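Local coordinates for antitoxin RnlB (Escherichia coli, PDB 6Y2P), which serves as the labile antitoxin of a type II toxin-antitoxin system, inhibiting the endonuclease activity of its cognate toxin RnlA, at residues C[47-52]-C[61-66]; C[51-56]-C[108-113]. All blocks are in the same frame, centred on the assembly; numbering follows the deposited sequence.

How the contacts relate
Contact 1 lies near the middle of the chain, in the five-stranded mixed sheet, where strand 46-51 runs antiparallel to its neighbour 63-69. Contact 2 begins where that strand ends: D51 and L52 belong to both contacts, and the short helix 53-56 that follows meets 108-113, which leads from helix 102-106 into the last helix, 112-115. The centres of the two contacts are about 14 Å apart. Along the chain 108-113 comes far later, so contact 2 ties the C-terminal part of the antitoxin to the connection between two sheet strands. The contacts also touch directly, N61 O lying 3.3 Å from N56 ND2, a probable hydrogen bond; N56 ND2 also bonds to the backbone of the chain of another protein.

Contact 1. Residues C[47-52]-C[61-66]; sequences EILFDL and NRFVTL
R62, just ahead of strand 63-66, runs out past the ring of F63 to the carboxylate of D51. Its CB starts out to one side of 47-52; CG then lies over one face of the F63 ring, toward its rim, and 3.7 Å from D51 OD1. The chain is extended from CG to NE, which brings CD alongside the same oxygen and NE to 3.0 Å from D51 OD1. At the tip, NH2 reaches D51 OD2 at 3.2 Å, so the guanidinium grips the carboxylate side-on, one nitrogen to each oxygen. F63 CZ in turn lies over one guanidinium face, again toward the rim. Both nitrogens approach from above the carboxylate plane, although the two planes are only 25° apart. Arginine suits this place because its aliphatic stem can lie against an aromatic ring while its end pairs with a buried acid; D51 has a second partner in L53.

Behind this salt bridge the strands form an antiparallel ladder within the mixed sheet, I48 with L66 and F50 with V64 forming hydrogen-bonded pairs. F50 N gives to V64 O at 2.8 Å, and L52 N extends the pairing to R62 O at 2.7 Å. L49, D51, F63 and T65 share one face, which helix 88-99 covers through I90, L91 and L94. On the other, F50 and L66 cross at about a right angle, L66 CD1 lying 3.4 Å from F50 CD1.

Contact 2. Residues C[51-56]-C[108-113]; sequences DLLCAN and SVLSPD
An Asx turn leads into the short helix 53-56, and an ST turn shapes the segment that meets it. In the first, D51 OD1 accepts from L53 N at 2.9 Å; in the second, S108 OG accepts from L110 N at 2.6 Å. Aspartate and serine suit these places because their short side chains carry an acceptor back to the backbone two residues on.

The close part of the contact is centred on the carbonyl of C54, which takes the N-H of V109 in its own plane, with V109 N 3.0 Å from C54 O. Beside this bond the small side chains of C54 and S108 meet CB to CB, and their size is consistent with the close approach of the backbones, the CA atoms of C54 and S108 being 4.5 Å apart. V109 turns CG2 to face the carbonyl oxygens of both C54 and A55, 3.3 Å from A55 O, while V109 O accepts a hydrogen bond from a basic side chain on the chain of another protein.

Farther along, L53 and L110 cross at about a right angle, L110 CD1 resting 3.7 Å from L53 CD2. L53 has CG anti to the backbone N (chi1 171°), and its two methyls meet the branched end of L110, an apolar match; L53 also touches L98 of helix 88-99, as does C54. The contact then thins toward solvent: L110 is partly exposed, S111 at the N-cap makes no contact with 51-56, and P112 and D113 are exposed as the last helix begins. On the packed side, L110 CD2 lies 3.4 Å from L53 O.

Contact 1. Residues C[47-52]-C[61-66]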
loop_
_atom_site.group_PDB
_atom_site.type_symbol
_atom_site.label_atom_id
_atom_site.label_comp_id
_atom_site.label_asym_id
_atom_site.label_seq_id
_atom_site.Cartn_x
_atom_site.Cartn_y
_atom_site.Cartn_z
ATOM N N GLU C 47 -36.377 -2.749 18.689
ATOM C CA GLU C 47 -35.031 -2.534 18.171
ATOM C C GLU C 47 -34.027 -2.680 19.302
ATOM O O GLU C 47 -34.293 -2.319 20.453
ATOM C CB GLU C 47 -34.847 -1.154 17.527
ATOM C CG GLU C 47 -35.415 -1.020 16.122
ATOM C CD GLU C 47 -34.833 0.170 15.364
ATOM O OE1 GLU C 47 -35.076 0.265 14.136
ATOM O OE2 GLU C 47 -34.133 1.002 15.991
ATOM N N ILE C 48 -32.857 -3.192 18.933
ATOM C CA ILE C 48 -31.736 -3.421 19.820
ATOM C C ILE C 48 -30.584 -2.603 19.283
ATOM O O ILE C 48 -30.265 -2.682 18.090
ATOM C CB ILE C 48 -31.369 -4.915 19.875
ATOM C CG1 ILE C 48 -32.591 -5.743 20.247
ATOM C CG2 ILE C 48 -30.245 -5.185 20.862
ATOM C CD1 ILE C 48 -32.231 -7.105 20.767
ATOM N N LEU C 49 -29.994 -1.787 20.139
ATOM C CA LEU C 49 -28.756 -1.091 19.822
ATOM C C LEU C 49 -27.558 -1.882 20.347
ATOM O O LEU C 49 -27.540 -2.287 21.513
ATOM C CB LEU C 49 -28.781 0.309 20.425
ATOM C CG LEU C 49 -27.450 1.050 20.355
ATOM C CD1 LEU C 49 -27.079 1.196 18.908
ATOM C CD2 LEU C 49 -27.577 2.415 21.067
ATOM N N PHE C 50 -26.558 -2.082 19.493
ATOM C CA PHE C 50 -25.291 -2.729 19.814
ATOM C C PHE C 50 -24.180 -1.682 19.758
ATOM O O PHE C 50 -24.032 -0.983 18.737
ATOM C CB PHE C 50 -24.942 -3.836 18.802
ATOM C CG PHE C 50 -25.632 -5.136 19.035
ATOM C CD1 PHE C 50 -26.878 -5.379 18.480
ATOM C CD2 PHE C 50 -25.017 -6.138 19.763
ATOM C CE1 PHE C 50 -27.514 -6.587 18.673
ATOM C CE2 PHE C 50 -25.643 -7.357 19.980
ATOM C CZ PHE C 50 -26.897 -7.583 19.440
ATOM N N ASP C 51 -23.390 -1.596 20.827
ATOM C CA ASP C 51 -22.141 -0.831 20.835
ATOM C C ASP C 51 -20.956 -1.786 20.644
ATOM O O ASP C 51 -20.660 -2.602 21.519
ATOM C CB ASP C 51 -21.998 -0.052 22.141
ATOM C CG ASP C 51 -20.657 0.651 22.262
ATOM O OD1 ASP C 51 -19.847 0.603 21.301
ATOM O OD2 ASP C 51 -20.423 1.285 23.299
ATOM N N LEU C 52 -20.256 -1.689 19.516
ATOM C CA LEU C 52 -19.205 -2.660 19.246
ATOM C C LEU C 52 -17.796 -2.112 19.463
ATOM O O LEU C 52 -16.820 -2.701 18.944
ATOM C CB LEU C 52 -19.357 -3.195 17.825
ATOM C CG LEU C 52 -20.768 -3.627 17.389
ATOM C CD1 LEU C 52 -20.818 -3.977 15.888
ATOM C CD2 LEU C 52 -21.230 -4.834 18.189
ATOM N N ASN C 61 -18.789 2.350 11.976
ATOM C CA ASN C 61 -19.760 1.286 12.240
ATOM C C ASN C 61 -19.602 0.738 13.660
ATOM O O ASN C 61 -19.689 -0.469 13.902
ATOM C CB ASN C 61 -19.650 0.162 11.210
ATOM C CG ASN C 61 -18.339 -0.581 11.300
ATOM O OD1 ASN C 61 -17.393 -0.130 11.970
ATOM N ND2 ASN C 61 -18.258 -1.724 10.605
ATOM N N ARG C 62 -19.341 1.624 14.617
ATOM C CA ARG C 62 -19.239 1.166 15.994
ATOM C C ARG C 62 -20.612 0.850 16.572
ATOM O O ARG C 62 -20.752 -0.120 17.322
ATOM C CB ARG C 62 -18.517 2.215 16.842
ATOM C CG ARG C 62 -19.143 2.447 18.182
ATOM C CD ARG C 62 -18.247 3.227 19.061
ATOM N NE ARG C 62 -18.769 3.243 20.427
ATOM C CZ ARG C 62 -18.424 4.137 21.344
ATOM N NH1 ARG C 62 -17.548 5.081 21.044
ATOM N NH2 ARG C 62 -18.942 4.066 22.556
ATOM N N PHE C 63 -21.633 1.600 16.178
ATOM C CA PHE C 63 -22.989 1.431 16.680
ATOM C C PHE C 63 -23.893 0.866 15.592
ATOM O O PHE C 63 -23.980 1.428 14.496
ATOM C CB PHE C 63 -23.565 2.759 17.144
ATOM C CG PHE C 63 -22.852 3.375 18.305
ATOM C CD1 PHE C 63 -23.215 3.061 19.614
ATOM C CD2 PHE C 63 -21.866 4.337 18.099
ATOM C CE1 PHE C 63 -22.585 3.687 20.694
ATOM C CE2 PHE C 63 -21.225 4.943 19.167
ATOM C CZ PHE C 63 -21.580 4.616 20.460
ATOM N N VAL C 64 -24.599 -0.214 15.907
ATOM C CA VAL C 64 -25.462 -0.879 14.937
ATOM C C VAL C 64 -26.779 -1.262 15.595
ATOM O O VAL C 64 -26.781 -1.798 16.709
ATOM C CB VAL C 64 -24.759 -2.131 14.373
ATOM C CG1 VAL C 64 -25.711 -2.966 13.559
ATOM C CG2 VAL C 64 -23.572 -1.725 13.540
ATOM N N THR C 65 -27.895 -1.014 14.906
ATOM C CA THR C 65 -29.212 -1.497 15.318
ATOM C C THR C 65 -29.608 -2.768 14.583
ATOM O O THR C 65 -29.221 -3.001 13.442
ATOM C CB THR C 65 -30.330 -0.491 15.076
ATOM O OG1 THR C 65 -30.396 -0.174 13.664
ATOM C CG2 THR C 65 -30.115 0.755 15.861
ATOM N N LEU C 66 -30.365 -3.603 15.281
ATOM C CA LEU C 66 -31.031 -4.744 14.664
ATOM C C LEU C 66 -32.419 -4.899 15.269
ATOM O O LEU C 66 -32.623 -4.665 16.467
ATOM C CB LEU C 66 -30.246 -6.046 14.848
ATOM C CG LEU C 66 -28.856 -6.055 14.226
ATOM C CD1 LEU C 66 -27.847 -5.758 15.291
ATOM C CD2 LEU C 66 -28.590 -7.373 13.575
#

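Contact 2. Residues C[51-56]-C[108-113]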
loop_
_atom_site.group_PDB
_atom_site.type_symbol
_atom_site.label_atom_id
_atom_site.label_comp_id
_atom_site.label_asym_id
_atom_site.label_seq_id
_atom_site.Cartn_x
_atom_site.Cartn_y
_atom_site.Cartn_z
ATOM N N ASP C 51 -23.390 -1.596 20.827
ATOM C CA ASP C 51 -22.141 -0.831 20.835
ATOM C C ASP C 51 -20.956 -1.786 20.644
ATOM O O ASP C 51 -20.660 -2.602 21.519
ATOM C CB ASP C 51 -21.998 -0.052 22.141
ATOM C CG ASP C 51 -20.657 0.651 22.262
ATOM O OD1 ASP C 51 -19.847 0.603 21.301
ATOM O OD2 ASP C 51 -20.423 1.285 23.299
ATOM N N LEU C 52 -20.256 -1.689 19.516
ATOM C CA LEU C 52 -19.205 -2.660 19.246
ATOM C C LEU C 52 -17.796 -2.112 19.463
ATOM O O LEU C 52 -16.820 -2.701 18.944
ATOM C CB LEU C 52 -19.357 -3.195 17.825
ATOM C CG LEU C 52 -20.768 -3.627 17.389
ATOM C CD1 LEU C 52 -20.818 -3.977 15.888
ATOM C CD2 LEU C 52 -21.230 -4.834 18.189
ATOM N N LEU C 53 -17.661 -1.062 20.292
ATOM C CA LEU C 53 -16.393 -0.333 20.415
ATOM C C LEU C 53 -15.209 -1.267 20.669
ATOM O O LEU C 53 -14.171 -1.164 20.001
ATOM C CB LEU C 53 -16.479 0.701 21.532
ATOM C CG LEU C 53 -15.114 1.330 21.846
ATOM C CD1 LEU C 53 -14.747 2.205 20.685
ATOM C CD2 LEU C 53 -15.036 2.099 23.170
ATOM N N CYS C 54 -15.355 -2.218 21.597
ATOM C CA CYS C 54 -14.194 -3.035 21.925
ATOM C C CYS C 54 -13.879 -4.078 20.856
ATOM O O CYS C 54 -12.734 -4.540 20.774
ATOM C CB CYS C 54 -14.430 -3.782 23.245
ATOM S SG CYS C 54 -14.511 -2.717 24.743
ATOM N N ALA C 55 -14.774 -4.303 19.906
ATOM C CA ALA C 55 -14.394 -5.176 18.818
ATOM C C ALA C 55 -14.032 -4.399 17.567
ATOM O O ALA C 55 -13.183 -4.840 16.778
ATOM C CB ALA C 55 -15.539 -6.139 18.504
ATOM N N ASN C 56 -14.623 -3.215 17.421
ATOM C CA ASN C 56 -14.532 -2.457 16.199
ATOM C C ASN C 56 -13.706 -1.186 16.305
ATOM O O ASN C 56 -13.326 -0.637 15.274
ATOM C CB ASN C 56 -15.956 -2.140 15.740
ATOM C CG ASN C 56 -16.544 -3.273 14.877
ATOM O OD1 ASN C 56 -15.857 -4.278 14.585
ATOM N ND2 ASN C 56 -17.787 -3.104 14.439
ATOM N N SER C 108 -9.604 -5.287 24.402
ATOM C CA SER C 108 -10.210 -4.667 23.247
ATOM C C SER C 108 -9.244 -4.582 22.079
ATOM O O SER C 108 -8.075 -4.976 22.155
ATOM C CB SER C 108 -10.672 -3.259 23.606
ATOM O OG SER C 108 -9.671 -2.286 23.313
ATOM N N VAL C 109 -9.736 -4.020 20.973
ATOM C CA VAL C 109 -8.837 -3.659 19.896
ATOM C C VAL C 109 -8.365 -2.211 20.009
ATOM O O VAL C 109 -7.549 -1.782 19.182
ATOM C CB VAL C 109 -9.499 -3.960 18.533
ATOM C CG1 VAL C 109 -9.763 -5.439 18.411
ATOM C CG2 VAL C 109 -10.781 -3.169 18.352
ATOM N N LEU C 110 -8.788 -1.468 21.041
ATOM C CA LEU C 110 -8.433 -0.048 21.131
ATOM C C LEU C 110 -6.939 0.152 21.375
ATOM O O LEU C 110 -6.295 -0.630 22.069
ATOM C CB LEU C 110 -9.219 0.655 22.246
ATOM C CG LEU C 110 -10.749 0.535 22.229
ATOM C CD1 LEU C 110 -11.390 1.748 22.897
ATOM C CD2 LEU C 110 -11.287 0.368 20.845
ATOM N N SER C 111 -6.398 1.234 20.817
ATOM C CA SER C 111 -5.042 1.688 21.119
ATOM C C SER C 111 -5.064 2.636 22.305
ATOM O O SER C 111 -6.133 3.076 22.754
ATOM C CB SER C 111 -4.449 2.378 19.901
ATOM O OG SER C 111 -3.141 2.864 20.207
ATOM N N PRO C 112 -3.895 2.961 22.870
ATOM C CA PRO C 112 -3.875 3.990 23.934
ATOM C C PRO C 112 -4.471 5.332 23.502
ATOM O O PRO C 112 -5.270 5.918 24.251
ATOM C CB PRO C 112 -2.390 4.084 24.286
ATOM C CG PRO C 112 -1.884 2.680 23.974
ATOM C CD PRO C 112 -2.618 2.231 22.773
ATOM N N ASP C 113 -4.132 5.830 22.307
ATOM C CA ASP C 113 -4.761 7.057 21.812
ATOM C C ASP C 113 -6.277 6.903 21.665
ATOM O O ASP C 113 -7.028 7.855 21.901
ATOM C CB ASP C 113 -4.135 7.480 20.486
ATOM C CG ASP C 113 -2.899 8.339 20.672
ATOM O OD1 ASP C 113 -2.444 8.534 21.827
ATOM O OD2 ASP C 113 -2.377 8.826 19.651
#